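Local coordinates for protein cytochrome P450 monooxygenase (Rhodococcus sp. ECU0066, PDB 6KBH) that is a self-sufficient cytochrome P450 that probably carries out monooxygenation at its haem, with FMN and a [2Fe-2S] cluster in the same chain as redox partners, at residues Leu159-Glu162 with Tyr163-Phe167; Trp181-Pro184 with Leu185-Ala188. All coordinates share one frame; numbering follows the deposited sequence.

Overall arrangement
Both contacts are local, each within one continuous stretch of chain in the haem domain, and their centres lie about 12 Å apart. Contact 1 runs along the C-terminal part of helix 153-164 and just beyond, contact 2 leads into helix 183-192, and the two helices pack together through the very residues involved. L159 CD1 lies 3.4 Å from T186 OG1 and 3.6 Å from V187 CG1, while Y163 CD2 comes to 3.4 Å from V183 CG2. Contact 2 is nearer the haem: the side chain of A188 is about 6 Å from the cofactor and about 11 Å from that of C393, its axial ligand, whereas the L159 side chain stays about 13 Å from the haem.

Contact 1: residues Leu159-Glu162 with Tyr163-Phe167; sequences LTRE and YVDRF
R166 reaches back to E162 four residues earlier, its NE giving a hydrogen bond of 3.1 Å to E162 O. The acceptor lies near the guanidinium plane, but NE stands 36° above the plane of the carbonyl. The side chain runs extended from CG to NE, with CG beside its own backbone N (chi1 -50°), which lets NE reach that oxygen. The other firm bond is helical: D165 N meets R161 O at 3.1 Å, nearly straight. Before it, Y163 N to L159 O and V164 N to T160 O are weak bonds, both 3.5 Å long. The charged ends of E162 and R161 turn elsewhere, to R158 and to E409 of helix 396-413 respectively. Packing follows the same spacing of four residues: the Y163 ring turns its edge to L159 O through CD2, and V164 CG1 rests by T160 O. The flat ring and branched valine cover backbone oxygens while also facing neighbouring helices. A carbonyl oxygen carries partial negative charge, so the arginine probably suits E162 O both as a donor and as a positive charge.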
loop_
_atom_site.group_PDB
_atom_site.type_symbol
_atom_site.label_atom_id
_atom_site.label_comp_id
_atom_site.label_asym_id
_atom_site.label_seq_id
_atom_site.Cartn_x
_atom_site.Cartn_y
_atom_site.Cartn_z
ATOM N N LEU A 159 -15.233 13.439 11.676
ATOM C CA LEU A 159 -14.374 14.263 12.521
ATOM C C LEU A 159 -13.495 15.192 11.693
ATOM O O LEU A 159 -13.222 16.325 12.107
ATOM C CB LEU A 159 -13.518 13.374 13.420
ATOM C CG LEU A 159 -14.280 12.616 14.506
ATOM C CD1 LEU A 159 -13.376 11.608 15.189
ATOM C CD2 LEU A 159 -14.864 13.588 15.519
ATOM N N THR A 160 -13.031 14.732 10.528
ATOM C CA THR A 160 -12.208 15.590 9.681
ATOM C C THR A 160 -12.976 16.828 9.233
ATOM O O THR A 160 -12.388 17.908 9.102
ATOM C CB THR A 160 -11.694 14.805 8.471
ATOM O OG1 THR A 160 -10.884 13.712 8.921
ATOM C CG2 THR A 160 -10.854 15.691 7.565
ATOM N N ARG A 161 -14.293 16.706 9.036
ATOM C CA ARG A 161 -15.075 17.844 8.570
ATOM C C ARG A 161 -15.593 18.712 9.709
ATOM O O ARG A 161 -15.604 19.944 9.587
ATOM C CB ARG A 161 -16.246 17.382 7.707
ATOM C CG ARG A 161 -17.386 18.389 7.671
ATOM C CD ARG A 161 -18.251 18.131 6.469
ATOM N NE ARG A 161 -17.412 17.690 5.353
ATOM C CZ ARG A 161 -17.839 16.945 4.345
ATOM N NH1 ARG A 161 -19.104 16.554 4.308
ATOM N NH2 ARG A 161 -17.012 16.575 3.372
ATOM N N GLU A 162 -16.012 18.094 10.820
ATOM C CA GLU A 162 -16.422 18.855 11.998
ATOM C C GLU A 162 -15.416 19.941 12.351
ATOM O O GLU A 162 -15.794 20.994 12.877
ATOM C CB GLU A 162 -16.607 17.920 13.193
ATOM C CG GLU A 162 -17.861 17.071 13.159
ATOM C CD GLU A 162 -18.110 16.367 14.479
ATOM O OE1 GLU A 162 -17.288 16.536 15.406
ATOM O OE2 GLU A 162 -19.120 15.642 14.590
ATOM N N TYR A 163 -14.135 19.704 12.071
ATOM C CA TYR A 163 -13.088 20.669 12.373
ATOM C C TYR A 163 -12.887 21.684 11.250
ATOM O O TYR A 163 -12.782 22.884 11.516
ATOM C CB TYR A 163 -11.776 19.937 12.671
ATOM C CG TYR A 163 -11.636 19.501 14.112
ATOM C CD1 TYR A 163 -11.289 20.413 15.101
ATOM C CD2 TYR A 163 -11.857 18.181 14.487
ATOM C CE1 TYR A 163 -11.161 20.024 16.420
ATOM C CE2 TYR A 163 -11.728 17.781 15.805
ATOM C CZ TYR A 163 -11.381 18.707 16.767
ATOM O OH TYR A 163 -11.254 18.316 18.081
ATOM N N VAL A 164 -12.838 21.228 9.995
ATOM C CA VAL A 164 -12.472 22.131 8.905
ATOM C C VAL A 164 -13.538 23.201 8.688
ATOM O O VAL A 164 -13.222 24.325 8.277
ATOM C CB VAL A 164 -12.189 21.337 7.613
ATOM C CG1 VAL A 164 -13.322 20.424 7.315
ATOM C CG2 VAL A 164 -11.951 22.264 6.430
ATOM N N ASP A 165 -14.803 22.898 8.981
ATOM C CA ASP A 165 -15.854 23.880 8.747
ATOM C C ASP A 165 -15.914 24.967 9.816
ATOM O O ASP A 165 -16.687 25.918 9.665
ATOM C CB ASP A 165 -17.218 23.186 8.626
ATOM C CG ASP A 165 -17.640 22.475 9.902
ATOM O OD1 ASP A 165 -16.935 22.582 10.926
ATOM O OD2 ASP A 165 -18.693 21.804 9.877
ATOM N N ARG A 166 -15.142 24.847 10.897
ATOM C CA ARG A 166 -15.084 25.933 11.870
ATOM C C ARG A 166 -14.267 27.101 11.336
ATOM O O ARG A 166 -14.606 28.266 11.573
ATOM C CB ARG A 166 -14.498 25.431 13.187
ATOM C CG ARG A 166 -15.146 24.165 13.699
ATOM C CD ARG A 166 -14.673 23.832 15.099
ATOM N NE ARG A 166 -15.113 22.501 15.504
ATOM C CZ ARG A 166 -14.978 22.009 16.730
ATOM N NH1 ARG A 166 -14.412 22.739 17.683
ATOM N NH2 ARG A 166 -15.410 20.787 17.004
ATOM N N PHE A 167 -13.192 26.804 10.606
ATOM C CA PHE A 167 -12.287 27.816 10.079
ATOM C C PHE A 167 -12.383 27.946 8.562
ATOM O O PHE A 167 -11.493 28.529 7.937
ATOM C CB PHE A 167 -10.854 27.507 10.531
ATOM C CG PHE A 167 -10.366 26.119 10.170
ATOM C CD1 PHE A 167 -10.339 25.676 8.856
ATOM C CD2 PHE A 167 -9.936 25.255 11.163
ATOM C CE1 PHE A 167 -9.890 24.400 8.542
ATOM C CE2 PHE A 167 -9.488 23.982 10.858
ATOM C CZ PHE A 167 -9.461 23.555 9.551
#

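Contact 2: residues Trp181-Pro184 with Leu185-Ala188; sequences WEVP and LTVA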
loop_
_atom_site.group_PDB
_atom_site.type_symbol
_atom_site.label_atom_id
_atom_site.label_comp_id
_atom_site.label_asym_id
_atom_site.label_seq_id
_atom_site.Cartn_x
_atom_site.Cartn_y
_atom_site.Cartn_z
ATOM N N TRP A 181 -3.565 18.732 14.826
ATOM C CA TRP A 181 -3.140 18.243 16.132
ATOM C C TRP A 181 -4.252 17.471 16.828
ATOM O O TRP A 181 -3.977 16.540 17.596
ATOM C CB TRP A 181 -2.680 19.407 17.006
ATOM C CG TRP A 181 -2.257 18.969 18.348
ATOM C CD1 TRP A 181 -2.946 19.118 19.512
ATOM C CD2 TRP A 181 -1.047 18.284 18.678
ATOM N NE1 TRP A 181 -2.235 18.575 20.554
ATOM C CE2 TRP A 181 -1.064 18.056 20.067
ATOM C CE3 TRP A 181 0.053 17.846 17.934
ATOM C CZ2 TRP A 181 -0.025 17.408 20.729
ATOM C CZ3 TRP A 181 1.085 17.203 18.592
ATOM C CH2 TRP A 181 1.038 16.991 19.976
ATOM N N GLU A 182 -5.507 17.826 16.558
ATOM C CA GLU A 182 -6.641 17.298 17.305
ATOM C C GLU A 182 -7.206 16.019 16.699
ATOM O O GLU A 182 -7.398 15.030 17.414
ATOM C CB GLU A 182 -7.742 18.359 17.396
ATOM C CG GLU A 182 -7.347 19.630 18.134
ATOM C CD GLU A 182 -7.186 19.427 19.629
ATOM O OE1 GLU A 182 -7.520 18.333 20.132
ATOM O OE2 GLU A 182 -6.733 20.373 20.305
ATOM N N VAL A 183 -7.485 16.027 15.391
ATOM C CA VAL A 183 -8.265 14.944 14.783
ATOM C C VAL A 183 -7.647 13.563 15.040
ATOM O O VAL A 183 -8.383 12.651 15.430
ATOM C CB VAL A 183 -8.501 15.219 13.298
ATOM C CG1 VAL A 183 -9.364 14.122 12.696
ATOM C CG2 VAL A 183 -9.157 16.567 13.096
ATOM N N PRO A 184 -6.339 13.354 14.835
ATOM C CA PRO A 184 -5.795 12.008 15.100
ATOM C C PRO A 184 -5.984 11.537 16.528
ATOM O O PRO A 184 -6.044 10.325 16.769
ATOM C CB PRO A 184 -4.309 12.155 14.739
ATOM C CG PRO A 184 -4.283 13.252 13.746
ATOM C CD PRO A 184 -5.326 14.222 14.212
ATOM N N LEU A 185 -6.088 12.458 17.483
ATOM C CA LEU A 185 -6.318 12.061 18.865
ATOM C C LEU A 185 -7.720 11.493 19.043
ATOM O O LEU A 185 -7.905 10.467 19.708
ATOM C CB LEU A 185 -6.088 13.255 19.792
ATOM C CG LEU A 185 -6.294 13.029 21.288
ATOM C CD1 LEU A 185 -5.403 11.905 21.795
ATOM C CD2 LEU A 185 -6.027 14.316 22.054
ATOM N N THR A 186 -8.725 12.145 18.446
ATOM C CA THR A 186 -10.106 11.703 18.623
ATOM C C THR A 186 -10.349 10.350 17.961
ATOM O O THR A 186 -10.955 9.458 18.566
ATOM C CB THR A 186 -11.083 12.748 18.074
ATOM O OG1 THR A 186 -10.740 13.075 16.721
ATOM C CG2 THR A 186 -11.072 14.013 18.933
ATOM N N VAL A 187 -9.894 10.178 16.715
ATOM C CA VAL A 187 -10.154 8.908 16.041
ATOM C C VAL A 187 -9.405 7.778 16.732
ATOM O O VAL A 187 -9.871 6.632 16.739
ATOM C CB VAL A 187 -9.800 8.982 14.541
ATOM C CG1 VAL A 187 -10.290 10.284 13.925
ATOM C CG2 VAL A 187 -8.324 8.785 14.323
ATOM N N ALA A 188 -8.249 8.073 17.332
ATOM C CA ALA A 188 -7.575 7.056 18.125
ATOM C C ALA A 188 -8.452 6.628 19.290
ATOM O O ALA A 188 -8.607 5.431 19.553
ATOM C CB ALA A 188 -6.224 7.569 18.622
#
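L185 N bonds to the carbonyl group of E182 at 2.9 Å from O, standing 44° above the carbonyl plane. Just before it, the W181 indole meets the ring of H284, their planes inclined at about 55°, and W181 O accepts a bond from that histidine's NE2. The pyrrolidine ring of P184 packs against T287 of helix 284-300 and E402 and F406 of helix 396-413. Proline suits a place near the start of the helix: a backbone N-H there has no carbonyl four residues back within the helix to bond to, so the missing N-H costs nothing. P184 O in turn accepts A188 N at 3.2 Å.

V183 O is gripped twice. V187 N approaches it almost in line with the carbonyl, at 3.2 Å, while T186 OG1 donates from 2.7 Å, tilted somewhat out of the carbonyl plane. With chi1 at 53°, T186 holds OG1 between its own N and carbonyl carbon, facing back down the helix. A valine in place of T186 lacks the hydroxyl, and V183 O would probably be left with V187 N as its one firm donor in this turn, its second bond unreplaced.

Helix 183-192 appears to be helix E of the P450 fold, in the conserved four-helix bundle at its core; its neighbours here are 153-164, 284-300 and 396-413. Apolar residues suit so enclosed a position. V183 CG1 meets V187 CG1 at 4.1 Å, the two branched side chains crossing obliquely one turn apart, and both also touch helix 396-413. L185 CB sits 3.2 Å from E182 O, and its side chain goes on to H284 and R203. Outside the two segments, R203 of helix 199-204 pairs its charge with E182 OE1.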